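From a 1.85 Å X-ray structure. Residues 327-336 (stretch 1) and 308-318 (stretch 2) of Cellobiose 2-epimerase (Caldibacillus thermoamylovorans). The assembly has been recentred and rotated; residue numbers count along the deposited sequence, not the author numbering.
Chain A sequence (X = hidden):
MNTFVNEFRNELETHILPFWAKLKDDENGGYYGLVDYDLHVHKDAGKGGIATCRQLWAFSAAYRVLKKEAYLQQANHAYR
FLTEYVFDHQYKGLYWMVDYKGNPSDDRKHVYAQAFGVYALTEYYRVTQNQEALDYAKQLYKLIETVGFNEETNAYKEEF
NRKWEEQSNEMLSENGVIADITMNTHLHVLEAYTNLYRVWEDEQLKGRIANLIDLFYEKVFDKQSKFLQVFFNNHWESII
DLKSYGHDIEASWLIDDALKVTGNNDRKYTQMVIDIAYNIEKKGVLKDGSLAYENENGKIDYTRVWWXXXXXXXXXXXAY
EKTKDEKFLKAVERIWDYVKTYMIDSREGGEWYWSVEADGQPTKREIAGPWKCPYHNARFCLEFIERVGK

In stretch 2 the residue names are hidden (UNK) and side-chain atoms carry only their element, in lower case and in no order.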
ATOM      1  N   LYS A 327      -8.709 -12.575  20.976  1.00 29.97           N
ATOM      2  CA  LYS A 327      -7.302 -12.193  20.928  1.00 30.36           C
ATOM      3  C   LYS A 327      -7.045 -11.107  19.863  1.00 29.92           C
ATOM      4  O   LYS A 327      -6.286 -10.154  20.078  1.00 27.98           O
ATOM      5  CB  LYS A 327      -6.509 -13.445  20.566  1.00 35.28           C
ATOM      6  CG  LYS A 327      -5.029 -13.417  20.887  1.00 42.05           C
ATOM      7  CD  LYS A 327      -4.235 -14.579  20.289  1.00 48.72           C
ATOM      8  CE  LYS A 327      -4.503 -15.924  20.889  1.00 51.79           C
ATOM      9  NZ  LYS A 327      -3.779 -16.049  22.155  1.00 55.91           N
ATOM     10  N   PHE A 328      -7.719 -11.237  18.716  1.00 27.84           N
ATOM     11  CA  PHE A 328      -7.507 -10.328  17.595  1.00 27.76           C
ATOM     12  C   PHE A 328      -8.191  -8.989  17.869  1.00 27.98           C
ATOM     13  O   PHE A 328      -7.652  -7.949  17.506  1.00 27.09           O
ATOM     14  CB  PHE A 328      -8.025 -10.982  16.314  1.00 27.02           C
ATOM     15  CG  PHE A 328      -7.150 -12.106  15.786  1.00 26.42           C
ATOM     16  CD1 PHE A 328      -5.789 -11.920  15.556  1.00 24.59           C
ATOM     17  CD2 PHE A 328      -7.678 -13.379  15.578  1.00 26.66           C
ATOM     18  CE1 PHE A 328      -4.992 -12.949  15.088  1.00 24.58           C
ATOM     19  CE2 PHE A 328      -6.870 -14.422  15.140  1.00 25.33           C
ATOM     20  CZ  PHE A 328      -5.515 -14.201  14.892  1.00 26.21           C
ATOM     21  N   LEU A 329      -9.397  -9.032  18.462  1.00 26.70           N
ATOM     22  CA  LEU A 329     -10.131  -7.839  18.837  1.00 31.36           C
ATOM     23  C   LEU A 329      -9.331  -7.074  19.870  1.00 30.11           C
ATOM     24  O   LEU A 329      -9.124  -5.871  19.747  1.00 29.28           O
ATOM     25  CB  LEU A 329     -11.523  -8.116  19.392  1.00 35.62           C
ATOM     26  CG  LEU A 329     -12.705  -7.580  18.584  1.00 42.93           C
ATOM     27  CD1 LEU A 329     -13.964  -7.728  19.441  1.00 43.69           C
ATOM     28  CD2 LEU A 329     -12.506  -6.132  18.171  1.00 48.17           C
ATOM     29  N   LYS A 330      -8.893  -7.781  20.906  1.00 30.31           N
ATOM     30  CA  LYS A 330      -8.049  -7.142  21.894  1.00 34.38           C
ATOM     31  C   LYS A 330      -6.839  -6.495  21.216  1.00 29.25           C
ATOM     32  O   LYS A 330      -6.383  -5.441  21.651  1.00 29.51           O
ATOM     33  CB  LYS A 330      -7.504  -8.090  22.965  1.00 40.64           C
ATOM     34  CG  LYS A 330      -7.050  -7.409  24.247  1.00 50.53           C
ATOM     35  CD  LYS A 330      -8.206  -6.801  25.047  1.00 61.94           C
ATOM     36  CE  LYS A 330      -8.473  -5.332  24.822  1.00 67.14           C
ATOM     37  NZ  LYS A 330      -7.888  -4.489  25.874  1.00 70.25           N
ATOM     38  N   ALA A 331      -6.268  -7.145  20.201  1.00 28.06           N
ATOM     39  CA  ALA A 331      -5.030  -6.631  19.622  1.00 25.99           C
ATOM     40  C   ALA A 331      -5.318  -5.294  18.929  1.00 24.32           C
ATOM     41  O   ALA A 331      -4.496  -4.374  19.028  1.00 25.18           O
ATOM     42  CB  ALA A 331      -4.392  -7.632  18.666  1.00 27.01           C
ATOM     43  N   VAL A 332      -6.455  -5.257  18.220  1.00 26.11           N
ATOM     44  CA  VAL A 332      -6.913  -4.099  17.470  1.00 25.57           C
ATOM     45  C   VAL A 332      -7.114  -2.937  18.453  1.00 28.67           C
ATOM     46  O   VAL A 332      -6.620  -1.832  18.234  1.00 23.39           O
ATOM     47  CB  VAL A 332      -8.178  -4.412  16.661  1.00 24.42           C
ATOM     48  CG1 VAL A 332      -8.891  -3.170  16.122  1.00 24.72           C
ATOM     49  CG2 VAL A 332      -7.925  -5.354  15.494  1.00 26.06           C
ATOM     50  N   GLU A 333      -7.795  -3.200  19.575  1.00 25.85           N
ATOM     51  CA  GLU A 333      -8.091  -2.148  20.533  1.00 28.48           C
ATOM     52  C   GLU A 333      -6.794  -1.555  21.069  1.00 26.13           C
ATOM     53  O   GLU A 333      -6.685  -0.341  21.178  1.00 27.06           O
ATOM     54  CB  GLU A 333      -8.980  -2.696  21.665  1.00 29.91           C
ATOM     55  CG  GLU A 333     -10.403  -3.048  21.237  1.00 37.37           C
ATOM     56  CD  GLU A 333     -11.258  -3.824  22.260  1.00 42.27           C
ATOM     57  OE1 GLU A 333     -10.825  -3.966  23.425  1.00 44.75           O
ATOM     58  OE2 GLU A 333     -12.356  -4.307  21.894  1.00 45.48           O
ATOM     59  N   ARG A 334      -5.800  -2.393  21.403  1.00 23.31           N
ATOM     60  CA  ARG A 334      -4.575  -1.910  22.003  1.00 26.38           C
ATOM     61  C   ARG A 334      -3.698  -1.158  20.995  1.00 26.71           C
ATOM     62  O   ARG A 334      -3.036  -0.186  21.352  1.00 24.89           O
ATOM     63  CB  ARG A 334      -3.749  -3.046  22.610  1.00 27.06           C
ATOM     64  CG  ARG A 334      -4.502  -3.716  23.752  1.00 31.17           C
ATOM     65  CD  ARG A 334      -3.718  -4.924  24.252  1.00 32.01           C
ATOM     66  NE  ARG A 334      -2.580  -4.458  25.038  1.00 33.65           N
ATOM     67  CZ  ARG A 334      -1.339  -4.924  25.057  1.00 38.49           C
ATOM     68  NH1 ARG A 334      -0.938  -5.905  24.265  1.00 44.83           N
ATOM     69  NH2 ARG A 334      -0.475  -4.364  25.874  1.00 38.39           N
ATOM     70  N   ILE A 335      -3.679  -1.584  19.729  1.00 25.27           N
ATOM     71  CA  ILE A 335      -2.961  -0.799  18.733  1.00 25.10           C
ATOM     72  C   ILE A 335      -3.610   0.582  18.632  1.00 23.19           C
ATOM     73  O   ILE A 335      -2.915   1.589  18.535  1.00 25.25           O
ATOM     74  CB  ILE A 335      -2.940  -1.487  17.355  1.00 25.11           C
ATOM     75  CG1 ILE A 335      -2.264  -2.857  17.420  1.00 23.45           C
ATOM     76  CG2 ILE A 335      -2.267  -0.579  16.314  1.00 24.35           C
ATOM     77  CD1 ILE A 335      -2.611  -3.727  16.228  1.00 24.71           C
ATOM     78  N   TRP A 336      -4.939   0.621  18.593  1.00 24.52           N
ATOM     79  CA  TRP A 336      -5.613   1.886  18.416  1.00 22.33           C
ATOM     80  C   TRP A 336      -5.295   2.842  19.559  1.00 25.68           C
ATOM     81  O   TRP A 336      -4.982   4.014  19.328  1.00 24.55           O
ATOM     82  CB  TRP A 336      -7.109   1.677  18.277  1.00 25.75           C
ATOM     83  CG  TRP A 336      -7.861   2.966  18.087  1.00 26.32           C
ATOM     84  CD1 TRP A 336      -8.946   3.362  18.807  1.00 25.50           C
ATOM     85  CD2 TRP A 336      -7.633   3.986  17.095  1.00 25.57           C
ATOM     86  NE1 TRP A 336      -9.398   4.569  18.356  1.00 27.95           N
ATOM     87  CE2 TRP A 336      -8.630   4.970  17.294  1.00 27.72           C
ATOM     88  CE3 TRP A 336      -6.705   4.179  16.064  1.00 26.27           C
ATOM     89  CZ2 TRP A 336      -8.722   6.113  16.508  1.00 25.50           C
ATOM     90  CZ3 TRP A 336      -6.807   5.321  15.278  1.00 23.92           C
ATOM     91  CH2 TRP A 336      -7.809   6.257  15.492  1.00 25.53           C
ATOM     92  N   UNK A 308       2.538   0.254   9.532  1.00 18.08           N
ATOM     93  CA  UNK A 308       2.560  -1.068  10.150  1.00 19.06           C
ATOM     94  C   UNK A 308       1.419  -1.211  11.160  1.00 19.92           C
ATOM     95  O   UNK A 308       0.674  -2.190  11.128  1.00 19.70           O
ATOM     96  c   UNK A 308       3.949  -1.324  10.774  1.00 18.74           C
ATOM     97  c   UNK A 308       5.072  -1.310   9.743  1.00 19.98           C
ATOM     98  c   UNK A 308       3.947  -2.598  11.615  1.00 20.76           C
ATOM     99  N   UNK A 309       1.162  -0.160  11.938  1.00 20.79           N
ATOM    100  CA  UNK A 309       0.140  -0.214  12.962  1.00 20.12           C
ATOM    101  C   UNK A 309      -1.225  -0.369  12.303  1.00 21.31           C
ATOM    102  O   UNK A 309      -2.031  -1.192  12.723  1.00 19.94           O
ATOM    103  o   UNK A 309       1.723  -0.371  15.919  1.00 24.22           O
ATOM    104  c   UNK A 309       1.519   1.444  14.378  1.00 21.91           C
ATOM    105  c   UNK A 309       0.154   1.025  13.852  1.00 20.31           C
ATOM    106  n   UNK A 309       3.509   0.100  14.664  1.00 20.16           N
ATOM    107  c   UNK A 309       2.276   0.334  15.079  1.00 21.97           C
ATOM    108  N   UNK A 310      -1.527   0.434  11.278  1.00 19.65           N
ATOM    109  CA  UNK A 310      -2.872   0.378  10.726  1.00 19.59           C
ATOM    110  C   UNK A 310      -3.111  -0.917   9.930  1.00 18.20           C
ATOM    111  O   UNK A 310      -4.227  -1.402   9.893  1.00 19.04           O
ATOM    112  c   UNK A 310      -3.211   1.602   9.845  1.00 21.70           C
ATOM    113  c   UNK A 310      -2.508   1.605   8.504  1.00 21.16           C
ATOM    114  c   UNK A 310      -2.956   2.907  10.582  1.00 21.23           C
ATOM    115  N   UNK A 311      -2.117  -1.405   9.193  1.00 18.58           N
ATOM    116  CA  UNK A 311      -2.252  -2.697   8.517  1.00 18.66           C
ATOM    117  C   UNK A 311      -2.484  -3.801   9.550  1.00 18.54           C
ATOM    118  O   UNK A 311      -3.216  -4.742   9.282  1.00 18.88           O
ATOM    119  o   UNK A 311      -2.276  -0.948   4.805  1.00 21.44           O
ATOM    120  c   UNK A 311      -0.932  -2.105   6.419  1.00 19.73           C
ATOM    121  c   UNK A 311      -1.064  -3.041   7.623  1.00 18.95           C
ATOM    122  o   UNK A 311      -2.877  -2.992   5.443  1.00 20.42           O
ATOM    123  c   UNK A 311      -2.103  -2.015   5.482  1.00 19.31           C
ATOM    124  N   UNK A 312      -1.836  -3.721  10.704  1.00 20.31           N
ATOM    125  CA  UNK A 312      -2.080  -4.715  11.753  1.00 22.12           C
ATOM    126  C   UNK A 312      -3.532  -4.634  12.239  1.00 23.34           C
ATOM    127  O   UNK A 312      -4.190  -5.663  12.446  1.00 23.50           O
ATOM    128  c   UNK A 312      -1.089  -4.530  12.876  1.00 22.99           C
ATOM    129  N   UNK A 313      -4.063  -3.414  12.385  1.00 20.04           N
ATOM    130  CA  UNK A 313      -5.455  -3.281  12.826  1.00 21.20           C
ATOM    131  C   UNK A 313      -6.384  -3.925  11.801  1.00 20.91           C
ATOM    132  O   UNK A 313      -7.304  -4.665  12.168  1.00 20.73           O
ATOM    133  s   UNK A 313      -5.715   0.364  14.914  1.00 22.74           S
ATOM    134  c   UNK A 313      -5.866  -1.828  13.132  1.00 19.52           C
ATOM    135  c   UNK A 313      -5.290  -1.329  14.434  1.00 20.46           C
ATOM    136  c   UNK A 313      -4.791   1.403  13.769  1.00 23.96           C
ATOM    137  N   UNK A 314      -6.133  -3.725  10.503  1.00 19.04           N
ATOM    138  CA  UNK A 314      -7.035  -4.281   9.513  1.00 18.27           C
ATOM    139  C   UNK A 314      -6.882  -5.810   9.500  1.00 19.91           C
ATOM    140  O   UNK A 314      -7.868  -6.535   9.512  1.00 21.34           O
ATOM    141  c   UNK A 314      -7.110  -2.155   8.153  1.00 20.52           C
ATOM    142  c   UNK A 314      -6.867  -3.665   8.111  1.00 19.24           C
ATOM    143  c   UNK A 314      -7.784  -4.326   7.083  1.00 19.56           C
ATOM    144  N   UNK A 315      -5.645  -6.296   9.455  1.00 21.90           N
ATOM    145  CA  UNK A 315      -5.399  -7.710   9.269  1.00 23.77           C
ATOM    146  C   UNK A 315      -5.895  -8.492  10.479  1.00 23.53           C
ATOM    147  O   UNK A 315      -6.462  -9.558  10.315  1.00 22.12           O
ATOM    148  N   UNK A 316      -5.724  -7.906  11.662  1.00 24.58           N
ATOM    149  CA  UNK A 316      -6.177  -8.538  12.896  1.00 25.10           C
ATOM    150  C   UNK A 316      -7.698  -8.577  12.956  1.00 25.08           C
ATOM    151  O   UNK A 316      -8.259  -9.595  13.381  1.00 26.81           O
ATOM    152  c   UNK A 316      -1.358  -8.694  14.920  1.00 23.08           C
ATOM    153  c   UNK A 316      -5.524  -7.893  14.106  1.00 21.92           C
ATOM    154  c   UNK A 316      -1.977  -7.589  15.433  1.00 19.03           C
ATOM    155  c   UNK A 316      -2.074  -9.582  14.160  1.00 21.45           C
ATOM    156  c   UNK A 316      -3.311  -7.337  15.135  1.00 19.50           C
ATOM    157  c   UNK A 316      -4.056  -8.198  14.356  1.00 21.38           C
ATOM    158  c   UNK A 316      -3.419  -9.347  13.881  1.00 21.99           C
ATOM    159  N   UNK A 317      -8.368  -7.525  12.483  1.00 23.02           N
ATOM    160  CA  UNK A 317      -9.820  -7.516  12.462  1.00 22.68           C
ATOM    161  C   UNK A 317     -10.381  -8.529  11.457  1.00 26.71           C
ATOM    162  O   UNK A 317     -11.393  -9.193  11.717  1.00 23.34           O
ATOM    163  c   UNK A 317     -14.637  -6.293  12.748  1.00 36.41           C
ATOM    164  c   UNK A 317     -12.714  -6.114  11.324  1.00 28.60           C
ATOM    165  c   UNK A 317     -12.438  -6.247  13.687  1.00 29.28           C
ATOM    166  o   UNK A 317     -15.996  -6.346  12.856  1.00 41.13           O
ATOM    167  c   UNK A 317     -13.814  -6.299  13.857  1.00 31.82           C
ATOM    168  c   UNK A 317     -11.870  -6.124  12.422  1.00 26.46           C
ATOM    169  c   UNK A 317     -14.085  -6.189  11.480  1.00 36.02           C
ATOM    170  c   UNK A 317     -10.369  -6.103  12.243  1.00 22.47           C
ATOM    171  N   UNK A 318      -9.749  -8.635  10.279  1.00 24.32           N
ATOM    172  CA  UNK A 318     -10.096  -9.664   9.309  1.00 22.92           C
ATOM    173  C   UNK A 318      -9.980 -11.049   9.949  1.00 23.21           C
ATOM    174  O   UNK A 318     -10.895 -11.868   9.836  1.00 28.31           O
ATOM    175  o   UNK A 318     -10.702 -10.312   6.379  1.00 23.08           O
ATOM    176  c   UNK A 318      -9.615 -10.482   6.935  1.00 23.02           C
ATOM    177  c   UNK A 318      -9.182  -9.586   8.074  1.00 21.81           C
ATOM    178  n   UNK A 318      -8.763 -11.422   6.546  1.00 24.99           N
TER

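Two helices pack nearly antiparallel, their directions 160° apart and their axes 8.4 Å apart at closest approach; the residues along the second can be read from their atoms.

Position 308 carries three carbons, one bearing the other two, out of reach of stretch 1: V308. At 309 a chain of three carbons, touching I335, ends in one oxygen and one nitrogen, an amide, hence Q309. Its CB lies 3.8 Å from I335 CG2, while the polar end is hydrogen-bonded elsewhere in the structure. Position 310 repeats the three-carbon fork, pointing away: V310. Position 311 has three carbons, the last holding two oxygens, a carboxylate without contact here: E311.

Position 312 has a single carbon, which touches I335: A312, its CB 3.8 Å from I335 CD1. Position 313 is an unbranched chain of two carbons, a sulfur and a last carbon, touching V332, I335 and W336; it can only be M313. Its CG touches I335 CG2 at 3.6 Å, and its SD lies 3.9 Å from W336 CB. Here the backbones come close, with the CA atoms of V332 and M313 4.9 Å apart, and V332 CG2 rests 3.5 Å from M313 O. Position 314, again one carbon bearing two, points away: V314. Position 315 has no side-chain atoms and is G315.

Position 316 shows one carbon and a ring of six carbons with no oxygen; pointing toward stretch 1, it sits as a knob among F328, A331, V332 and I335. This is F316. Its CD2 lies 3.7 Å from A331 CB, and I335 CD1 approaches the ring edge, 3.8 Å from the same CD2. The rings of F328 and F316 meet obliquely, their planes at 32°. Position 317 has a similar ring bearing one oxygen and touches L329 and V332: Y317. V332 CG2 lies 4.1 Å from its CB, and L329 CD2 reaches the ring edge, 4.5 Å from CD1. Position 318 has two carbons, the second with one oxygen and one nitrogen: N318, which points away and is hydrogen-bonded elsewhere in the structure.

The rule is reciprocal knobs. F316 enters a hole of stretch 1, and I335 enters one formed by Q309, A312, M313 and F316. Small A331 and A312 each contribute a single methyl to these holes, beside the larger knobs. No hydrogen bond crosses, so the 533 Å² of buried surface is held by apolar packing, while each backbone satisfies its own helical bonds. Charge stays off the seam: K327, K330, E333 and R334 make no contact with stretch 2.

Stretch 2, residues 308-318: VQVEAMVGFYN
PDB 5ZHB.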